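Local atomic coordinates of quinoline 2-oxidoreductase medium subunit (Pseudomonas putida, PDB entry 1T3Q), a protein that binds FAD and, as the flavoprotein subunit of the quinoline-oxidising molybdenum hydroxylase quinoline 2-oxidoreductase, probably passes electrons through it. Residues A209-G214 / A270-V275. Residues are numbered along the deposited sequence; the frame is centred on the assembly and turned at random.
Sequences ARIALG and AITQRV
Within 270-275, only Thr272 has a side chain that touches strand residues 209-214, and it does so with both branches, one to Leu213 and one to Ile211. At CB the side chain forks toward the strand. The hydroxyl branch lies beside the backbone N (chi1 -67°), where OG1 hydrogen-bonds to Ala268 O one helical turn earlier. Across the contact Thr272 OG1 comes to 3.5 Å from Leu213 CG. It faces the isopropyl end of Leu213, nearly equidistant from CG and both methyls, and the two side chains meet at about a right angle. Because OG1 meets only aliphatic carbons of Leu213, this approach is van der Waals packing; its polar need is met by Ala268 O. The other branch, Thr272 CG2, stands anti to the backbone N and ends 3.9 Å from Ile211 CG2, a methyl-to-methyl contact.

The nearest CA atoms, Leu213 CA and Thr272 CA, are 7.6 Å apart, and just 112 Å² is buried, so the contact is small although its three residues are buried. Neighbours complete the layer: Ala195 of the adjacent strand touches Thr272, while Ala247 and Thr248 of helix 237-248 touch Leu213. Helix 261-284 thus packs on the antiparallel sheet containing strand 205-214, an alpha/beta layer of the CO dehydrogenase flavoprotein C-terminal domain, away from the FAD site.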
ATOM      1  N   ALA C 209      17.794  67.334 -16.919  1.00 24.01           N
ATOM      2  CA  ALA C 209      17.540  66.279 -15.951  1.00 23.11           C
ATOM      3  C   ALA C 209      16.085  65.840 -15.942  1.00 21.49           C
ATOM      4  O   ALA C 209      15.179  66.652 -16.115  1.00 19.60           O
ATOM      5  CB  ALA C 209      17.947  66.746 -14.548  1.00 21.54           C
ATOM      6  N   ARG C 210      15.882  64.539 -15.758  1.00 21.72           N
ATOM      7  CA  ARG C 210      14.552  63.951 -15.665  1.00 22.78           C
ATOM      8  C   ARG C 210      14.624  62.981 -14.493  1.00 22.08           C
ATOM      9  O   ARG C 210      15.251  61.925 -14.585  1.00 22.39           O
ATOM     10  CB  ARG C 210      14.173  63.202 -16.949  1.00 23.17           C
ATOM     11  CG  ARG C 210      13.872  64.106 -18.141  1.00 24.96           C
ATOM     12  CD  ARG C 210      12.578  64.906 -17.959  1.00 28.08           C
ATOM     13  NE  ARG C 210      11.384  64.062 -18.002  1.00 29.25           N
ATOM     14  CZ  ARG C 210      10.135  64.527 -18.004  1.00 29.85           C
ATOM     15  NH1 ARG C 210       9.908  65.834 -17.965  1.00 30.78           N
ATOM     16  NH2 ARG C 210       9.112  63.683 -18.044  1.00 27.87           N
ATOM     17  N   ILE C 211      14.004  63.369 -13.384  1.00 21.65           N
ATOM     18  CA  ILE C 211      13.980  62.562 -12.171  1.00 21.06           C
ATOM     19  C   ILE C 211      12.569  62.019 -12.004  1.00 21.85           C
ATOM     20  O   ILE C 211      11.600  62.776 -12.077  1.00 20.84           O
ATOM     21  CB  ILE C 211      14.330  63.416 -10.932  1.00 21.25           C
ATOM     22  CG1 ILE C 211      15.626  64.193 -11.183  1.00 21.84           C
ATOM     23  CG2 ILE C 211      14.459  62.524  -9.699  1.00 21.71           C
ATOM     24  CD1 ILE C 211      16.804  63.326 -11.588  1.00 21.11           C
ATOM     25  N   ALA C 212      12.454  60.712 -11.783  1.00 21.64           N
ATOM     26  CA  ALA C 212      11.149  60.083 -11.621  1.00 22.60           C
ATOM     27  C   ALA C 212      11.124  59.075 -10.480  1.00 23.24           C
ATOM     28  O   ALA C 212      12.084  58.339 -10.261  1.00 23.27           O
ATOM     29  CB  ALA C 212      10.738  59.396 -12.922  1.00 20.96           C
ATOM     30  N   LEU C 213      10.011  59.049  -9.756  1.00 22.62           N
ATOM     31  CA  LEU C 213       9.839  58.119  -8.649  1.00 23.53           C
ATOM     32  C   LEU C 213       8.641  57.220  -8.920  1.00 24.34           C
ATOM     33  O   LEU C 213       7.601  57.681  -9.395  1.00 22.83           O
ATOM     34  CB  LEU C 213       9.622  58.873  -7.334  1.00 25.47           C
ATOM     35  CG  LEU C 213      10.853  59.488  -6.661  1.00 26.76           C
ATOM     36  CD1 LEU C 213      11.439  60.588  -7.535  1.00 26.42           C
ATOM     37  CD2 LEU C 213      10.454  60.051  -5.311  1.00 27.48           C
ATOM     38  N   GLY C 214       8.796  55.935  -8.624  1.00 23.32           N
ATOM     39  CA  GLY C 214       7.712  54.998  -8.833  1.00 24.84           C
ATOM     40  C   GLY C 214       7.405  54.219  -7.571  1.00 24.99           C
ATOM     41  O   GLY C 214       8.196  54.219  -6.626  1.00 23.95           O
ATOM     42  N   ALA C 270      16.162  58.878   0.071  1.00 27.26           N
ATOM     43  CA  ALA C 270      17.477  58.238   0.095  1.00 26.81           C
ATOM     44  C   ALA C 270      17.812  57.592  -1.244  1.00 26.20           C
ATOM     45  O   ALA C 270      18.931  57.706  -1.735  1.00 25.89           O
ATOM     46  CB  ALA C 270      17.529  57.187   1.205  1.00 25.03           C
ATOM     47  N   ILE C 271      16.835  56.912  -1.830  1.00 27.29           N
ATOM     48  CA  ILE C 271      17.035  56.244  -3.108  1.00 27.05           C
ATOM     49  C   ILE C 271      17.211  57.244  -4.253  1.00 27.21           C
ATOM     50  O   ILE C 271      18.047  57.050  -5.142  1.00 26.53           O
ATOM     51  CB  ILE C 271      15.847  55.316  -3.422  1.00 28.26           C
ATOM     52  CG1 ILE C 271      15.716  54.263  -2.316  1.00 29.47           C
ATOM     53  CG2 ILE C 271      16.034  54.658  -4.781  1.00 29.39           C
ATOM     54  CD1 ILE C 271      16.957  53.405  -2.126  1.00 31.06           C
ATOM     55  N   THR C 272      16.423  58.313  -4.228  1.00 26.04           N
ATOM     56  CA  THR C 272      16.496  59.334  -5.269  1.00 25.86           C
ATOM     57  C   THR C 272      17.861  60.009  -5.265  1.00 26.49           C
ATOM     58  O   THR C 272      18.468  60.214  -6.317  1.00 24.58           O
ATOM     59  CB  THR C 272      15.394  60.392  -5.078  1.00 25.12           C
ATOM     60  OG1 THR C 272      14.116  59.781  -5.294  1.00 22.39           O
ATOM     61  CG2 THR C 272      15.573  61.546  -6.058  1.00 24.27           C
ATOM     62  N   GLN C 273      18.346  60.349  -4.075  1.00 25.85           N
ATOM     63  CA  GLN C 273      19.649  60.981  -3.947  1.00 26.22           C
ATOM     64  C   GLN C 273      20.719  60.048  -4.500  1.00 25.97           C
ATOM     65  O   GLN C 273      21.621  60.471  -5.224  1.00 26.38           O
ATOM     66  CB  GLN C 273      19.932  61.292  -2.476  1.00 26.13           C
ATOM     67  CG  GLN C 273      21.364  61.679  -2.189  1.00 29.80           C
ATOM     68  CD  GLN C 273      21.578  62.099  -0.747  1.00 31.89           C
ATOM     69  OE1 GLN C 273      22.711  62.207  -0.288  1.00 34.88           O
ATOM     70  NE2 GLN C 273      20.486  62.349  -0.031  1.00 32.25           N
ATOM     71  N   ARG C 274      20.600  58.769  -4.165  1.00 25.94           N
ATOM     72  CA  ARG C 274      21.554  57.765  -4.614  1.00 25.77           C
ATOM     73  C   ARG C 274      21.596  57.625  -6.134  1.00 24.91           C
ATOM     74  O   ARG C 274      22.674  57.594  -6.730  1.00 23.34           O
ATOM     75  CB  ARG C 274      21.215  56.408  -3.993  1.00 28.91           C
ATOM     76  CG  ARG C 274      22.194  55.308  -4.362  1.00 33.47           C
ATOM     77  CD  ARG C 274      21.610  53.934  -4.080  1.00 36.37           C
ATOM     78  NE  ARG C 274      21.293  53.732  -2.670  1.00 37.43           N
ATOM     79  CZ  ARG C 274      20.627  52.679  -2.202  1.00 38.50           C
ATOM     80  NH1 ARG C 274      20.386  52.569  -0.902  1.00 38.93           N
ATOM     81  NH2 ARG C 274      20.195  51.741  -3.033  1.00 36.84           N
ATOM     82  N   VAL C 275      20.426  57.536  -6.759  1.00 23.41           N
ATOM     83  CA  VAL C 275      20.351  57.379  -8.207  1.00 23.68           C
ATOM     84  C   VAL C 275      20.824  58.627  -8.963  1.00 21.87           C
ATOM     85  O   VAL C 275      21.432  58.522 -10.033  1.00 22.57           O
ATOM     86  CB  VAL C 275      18.910  56.979  -8.654  1.00 25.52           C
ATOM     87  CG1 VAL C 275      17.943  58.142  -8.463  1.00 26.76           C
ATOM     88  CG2 VAL C 275      18.927  56.514 -10.102  1.00 27.52           C
TER